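Local coordinates for hypothetical UPF0334 kinase-like protein AQ_1292 (Aquifex aeolicus, PDB 1YE8) that hydrolyses nucleoside triphosphates such as ATP, GTP, CTP, TTP and UTP to nucleoside diphosphates and phosphate, without acting as a kinase, at residues L16-R27 / I168-R178. Sequence-based numbering, arbitrary orientation.
Sequences LVKKIVERLGKR and ILEDILSLLER
R23 starts with CG anti to its carbonyl carbon (chi1 -72°), and further bends at chi2 and chi3 fold its guanidinium over L173 and up to E170. L173 CD1 lies over the centre of one guanidinium face, 3.4 Å from R23 CZ. R23 then grips E170 end-on, with NH1 and NH2 both bonded to OE2. The shorter bond, R23 NH2 to E170 OE2 at 2.9 Å, uses the syn lone pair. E170 OE1 takes R178 NH1 at 3.0 Å, nearly along its C-O axis. One water accepts from both R23 NH2 and R178 NH1. These two like-charged nitrogens, R23 NH2 and R178 NH1, lie 4.1 Å apart and are not bonded to each other. With an alanine here instead of E170, the two arginines would probably lose the carboxylate they share, and R23 would be freer to swing off L173. Next to this salt-bridge network, L169 is a knob among L16, K19, I20 and R23. L169 CD1 packs 3.5 Å from I20 CG1. L16 and I172 meet tip to tip. Beyond the helix ends, R27 NH1 bonds to E177 O at 2.7 Å, from above the carbonyl plane. The helical segments 16-24 and 168-175 cross at -47°. Both helices lie on one face of the parallel RecA-like sheet. Helix 13-24 follows the P-loop. L16 and I20 rest on I5, I172 touches I3 and I158, and L24 reaches V102.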
loop_
_atom_site.group_PDB
_atom_site.type_symbol
_atom_site.label_atom_id
_atom_site.label_comp_id
_atom_site.label_asym_id
_atom_site.label_seq_id
_atom_site.Cartn_x
_atom_site.Cartn_y
_atom_site.Cartn_z
ATOM N N LEU A 16 1.947 -8.139 -7.392
ATOM C CA LEU A 16 1.147 -7.422 -8.366
ATOM C C LEU A 16 1.437 -5.912 -8.322
ATOM O O LEU A 16 1.607 -5.277 -9.367
ATOM C CB LEU A 16 -0.338 -7.693 -8.137
ATOM C CG LEU A 16 -1.331 -6.918 -8.989
ATOM C CD1 LEU A 16 -1.110 -7.146 -10.499
ATOM C CD2 LEU A 16 -2.737 -7.306 -8.604
ATOM N N VAL A 17 1.477 -5.334 -7.115
ATOM C CA VAL A 17 1.810 -3.917 -6.989
ATOM C C VAL A 17 3.164 -3.593 -7.657
ATOM O O VAL A 17 3.265 -2.597 -8.362
ATOM C CB VAL A 17 1.748 -3.445 -5.519
ATOM C CG1 VAL A 17 2.362 -2.044 -5.366
ATOM C CG2 VAL A 17 0.308 -3.431 -5.035
ATOM N N LYS A 18 4.174 -4.446 -7.465
ATOM C CA LYS A 18 5.481 -4.227 -8.087
ATOM C C LYS A 18 5.391 -4.246 -9.622
ATOM O O LYS A 18 6.026 -3.436 -10.297
ATOM C CB LYS A 18 6.499 -5.226 -7.552
ATOM C CG LYS A 18 6.905 -4.918 -6.116
ATOM C CD LYS A 18 7.748 -6.012 -5.501
ATOM C CE LYS A 18 9.111 -6.130 -6.156
ATOM N NZ LYS A 18 9.907 -7.187 -5.481
ATOM N N LYS A 19 4.575 -5.144 -10.160
ATOM C CA LYS A 19 4.361 -5.195 -11.609
ATOM C C LYS A 19 3.705 -3.902 -12.088
ATOM O O LYS A 19 4.053 -3.375 -13.147
ATOM C CB LYS A 19 3.460 -6.369 -11.998
ATOM C CG LYS A 19 4.072 -7.748 -11.906
ATOM C CD LYS A 19 2.973 -8.803 -12.148
ATOM C CE LYS A 19 3.501 -10.209 -12.112
ATOM N NZ LYS A 19 2.378 -11.155 -12.368
ATOM N N ILE A 20 2.742 -3.396 -11.314
ATOM C CA ILE A 20 2.069 -2.146 -11.646
ATOM C C ILE A 20 3.062 -0.980 -11.636
ATOM O O ILE A 20 3.065 -0.156 -12.568
ATOM C CB ILE A 20 0.859 -1.887 -10.688
ATOM C CG1 ILE A 20 -0.258 -2.910 -10.925
ATOM C CG2 ILE A 20 0.314 -0.491 -10.860
ATOM C CD1 ILE A 20 -1.285 -2.982 -9.776
ATOM N N VAL A 21 3.905 -0.921 -10.601
ATOM C CA VAL A 21 4.932 0.121 -10.488
ATOM C C VAL A 21 5.870 0.096 -11.698
ATOM O O VAL A 21 6.163 1.154 -12.285
ATOM C CB VAL A 21 5.712 -0.016 -9.167
ATOM C CG1 VAL A 21 6.980 0.847 -9.159
ATOM C CG2 VAL A 21 4.804 0.337 -7.979
ATOM N N GLU A 22 6.322 -1.099 -12.082
ATOM C CA GLU A 22 7.254 -1.181 -13.207
ATOM C C GLU A 22 6.577 -0.687 -14.489
ATOM O O GLU A 22 7.171 0.065 -15.276
ATOM C CB GLU A 22 7.790 -2.597 -13.382
ATOM C CG GLU A 22 8.811 -2.702 -14.507
ATOM C CD GLU A 22 9.466 -4.064 -14.612
ATOM O OE1 GLU A 22 8.854 -4.994 -15.191
ATOM O OE2 GLU A 22 10.612 -4.192 -14.128
ATOM N N ARG A 23 5.336 -1.100 -14.706
ATOM C CA ARG A 23 4.605 -0.650 -15.885
ATOM C C ARG A 23 4.357 0.846 -15.919
ATOM O O ARG A 23 4.429 1.474 -16.975
ATOM C CB ARG A 23 3.298 -1.419 -16.025
ATOM C CG ARG A 23 3.528 -2.859 -16.459
ATOM C CD ARG A 23 3.939 -3.005 -17.937
ATOM N NE ARG A 23 2.782 -2.773 -18.798
ATOM C CZ ARG A 23 1.883 -3.704 -19.097
ATOM N NH1 ARG A 23 2.011 -4.930 -18.607
ATOM N NH2 ARG A 23 0.849 -3.399 -19.873
ATOM N N LEU A 24 4.040 1.420 -14.761
ATOM C CA LEU A 24 3.765 2.846 -14.669
ATOM C C LEU A 24 5.008 3.737 -14.759
ATOM O O LEU A 24 4.882 4.921 -15.080
ATOM C CB LEU A 24 2.992 3.149 -13.380
ATOM C CG LEU A 24 1.528 2.693 -13.303
ATOM C CD1 LEU A 24 1.032 2.945 -11.897
ATOM C CD2 LEU A 24 0.639 3.400 -14.320
ATOM N N GLY A 25 6.191 3.197 -14.479
ATOM C CA GLY A 25 7.406 3.993 -14.566
ATOM C C GLY A 25 7.374 5.194 -13.642
ATOM O O GLY A 25 7.032 5.076 -12.466
ATOM N N LYS A 26 7.696 6.359 -14.182
ATOM C CA LYS A 26 7.822 7.579 -13.399
ATOM C C LYS A 26 6.464 8.084 -12.913
ATOM O O LYS A 26 6.393 9.009 -12.098
ATOM C CB LYS A 26 8.547 8.660 -14.217
ATOM C CG LYS A 26 10.023 8.357 -14.483
ATOM C CD LYS A 26 10.628 9.442 -15.361
ATOM C CE LYS A 26 12.149 9.354 -15.412
ATOM N NZ LYS A 26 12.637 9.124 -16.805
ATOM N N ARG A 27 5.380 7.471 -13.381
ATOM C CA ARG A 27 4.051 7.851 -12.902
ATOM C C ARG A 27 3.801 7.379 -11.470
ATOM O O ARG A 27 2.976 7.965 -10.770
ATOM C CB ARG A 27 2.968 7.255 -13.790
ATOM C CG ARG A 27 2.905 7.860 -15.188
ATOM C CD ARG A 27 2.002 7.064 -16.121
ATOM N NE ARG A 27 0.605 7.198 -15.715
ATOM C CZ ARG A 27 -0.397 6.521 -16.256
ATOM N NH1 ARG A 27 -0.155 5.668 -17.245
ATOM N NH2 ARG A 27 -1.636 6.716 -15.830
ATOM N N ILE A 168 -5.081 -10.315 -14.210
ATOM C CA ILE A 168 -5.681 -9.085 -13.680
ATOM C C ILE A 168 -4.919 -7.776 -13.989
ATOM O O ILE A 168 -5.523 -6.705 -14.031
ATOM C CB ILE A 168 -5.954 -9.242 -12.158
ATOM C CG1 ILE A 168 -6.948 -8.181 -11.673
ATOM C CG2 ILE A 168 -4.649 -9.220 -11.363
ATOM C CD1 ILE A 168 -8.415 -8.496 -11.966
ATOM N N LEU A 169 -3.612 -7.872 -14.217
ATOM C CA LEU A 169 -2.799 -6.679 -14.466
ATOM C C LEU A 169 -3.337 -5.744 -15.559
ATOM O O LEU A 169 -3.416 -4.542 -15.349
ATOM C CB LEU A 169 -1.328 -7.048 -14.717
ATOM C CG LEU A 169 -0.338 -5.912 -14.991
ATOM C CD1 LEU A 169 -0.262 -4.962 -13.783
ATOM C CD2 LEU A 169 1.030 -6.479 -15.295
ATOM N N GLU A 170 -3.715 -6.294 -16.718
ATOM C CA GLU A 170 -4.181 -5.468 -17.834
ATOM C C GLU A 170 -5.520 -4.754 -17.576
ATOM O O GLU A 170 -5.731 -3.614 -18.036
ATOM C CB GLU A 170 -4.231 -6.277 -19.141
ATOM C CG GLU A 170 -2.865 -6.701 -19.685
ATOM C CD GLU A 170 -1.862 -5.562 -19.874
ATOM O OE1 GLU A 170 -2.257 -4.384 -20.062
ATOM O OE2 GLU A 170 -0.656 -5.864 -19.857
ATOM N N ASP A 171 -6.415 -5.419 -16.847
ATOM C CA ASP A 171 -7.669 -4.806 -16.418
ATOM C C ASP A 171 -7.363 -3.532 -15.617
ATOM O O ASP A 171 -7.922 -2.455 -15.884
ATOM C CB ASP A 171 -8.500 -5.797 -15.585
ATOM C CG ASP A 171 -8.822 -7.081 -16.343
ATOM O OD1 ASP A 171 -8.838 -7.060 -17.592
ATOM O OD2 ASP A 171 -9.062 -8.168 -15.770
ATOM N N ILE A 172 -6.450 -3.675 -14.652
ATOM C CA ILE A 172 -6.020 -2.565 -13.797
ATOM C C ILE A 172 -5.375 -1.452 -14.624
ATOM O O ILE A 172 -5.758 -0.283 -14.505
ATOM C CB ILE A 172 -5.054 -3.082 -12.685
ATOM C CG1 ILE A 172 -5.812 -3.994 -11.708
ATOM C CG2 ILE A 172 -4.390 -1.906 -11.937
ATOM C CD1 ILE A 172 -4.908 -4.717 -10.700
ATOM N N LEU A 173 -4.416 -1.822 -15.476
ATOM C CA LEU A 173 -3.684 -0.822 -16.264
ATOM C C LEU A 173 -4.554 -0.058 -17.268
ATOM O O LEU A 173 -4.335 1.131 -17.480
ATOM C CB LEU A 173 -2.444 -1.428 -16.929
ATOM C CG LEU A 173 -1.345 -1.877 -15.953
ATOM C CD1 LEU A 173 -0.233 -2.543 -16.730
ATOM C CD2 LEU A 173 -0.781 -0.722 -15.120
ATOM N N SER A 174 -5.559 -0.726 -17.832
ATOM C CA SER A 174 -6.536 -0.045 -18.685
ATOM C C SER A 174 -7.348 1.010 -17.925
ATOM O O SER A 174 -7.559 2.124 -18.422
ATOM C CB SER A 174 -7.479 -1.049 -19.347
ATOM O OG SER A 174 -8.446 -0.370 -20.135
ATOM N N LEU A 175 -7.797 0.656 -16.718
ATOM C CA LEU A 175 -8.573 1.570 -15.879
ATOM C C LEU A 175 -7.766 2.803 -15.499
ATOM O O LEU A 175 -8.292 3.916 -15.482
ATOM C CB LEU A 175 -9.102 0.856 -14.626
ATOM C CG LEU A 175 -10.324 -0.031 -14.890
ATOM C CD1 LEU A 175 -10.498 -1.073 -13.796
ATOM C CD2 LEU A 175 -11.575 0.835 -15.049
ATOM N N LEU A 176 -6.488 2.602 -15.197
ATOM C CA LEU A 176 -5.562 3.714 -15.056
ATOM C C LEU A 176 -5.315 4.203 -16.495
ATOM O O LEU A 176 -5.602 3.483 -17.442
ATOM C CB LEU A 176 -4.283 3.254 -14.334
ATOM C CG LEU A 176 -4.456 2.695 -12.900
ATOM C CD1 LEU A 176 -3.224 1.942 -12.426
ATOM C CD2 LEU A 176 -4.841 3.782 -11.880
ATOM N N GLU A 177 -4.842 5.420 -16.700
ATOM C CA GLU A 177 -4.646 5.838 -18.096
ATOM C C GLU A 177 -3.503 5.028 -18.722
ATOM O O GLU A 177 -2.549 4.689 -18.032
ATOM C CB GLU A 177 -4.380 7.339 -18.204
ATOM C CG GLU A 177 -4.960 7.973 -19.468
ATOM C CD GLU A 177 -4.882 9.497 -19.475
ATOM O OE1 GLU A 177 -4.294 10.082 -18.538
ATOM O OE2 GLU A 177 -5.415 10.115 -20.424
ATOM N N ARG A 178 -3.604 4.699 -20.011
ATOM C CA ARG A 178 -2.517 3.987 -20.690
ATOM C C ARG A 178 -1.213 4.776 -20.638
ATOM O O ARG A 178 -1.166 5.933 -21.055
ATOM C CB ARG A 178 -2.863 3.676 -22.156
ATOM C CG ARG A 178 -3.617 2.371 -22.395
ATOM C CD ARG A 178 -3.020 1.129 -21.751
ATOM N NE ARG A 178 -3.980 0.032 -21.820
ATOM C CZ ARG A 178 -3.805 -1.177 -21.295
ATOM N NH1 ARG A 178 -2.685 -1.490 -20.668
ATOM N NH2 ARG A 178 -4.758 -2.087 -21.420
HETATM O O HOH W 1 -0.068 -0.589 -20.315
#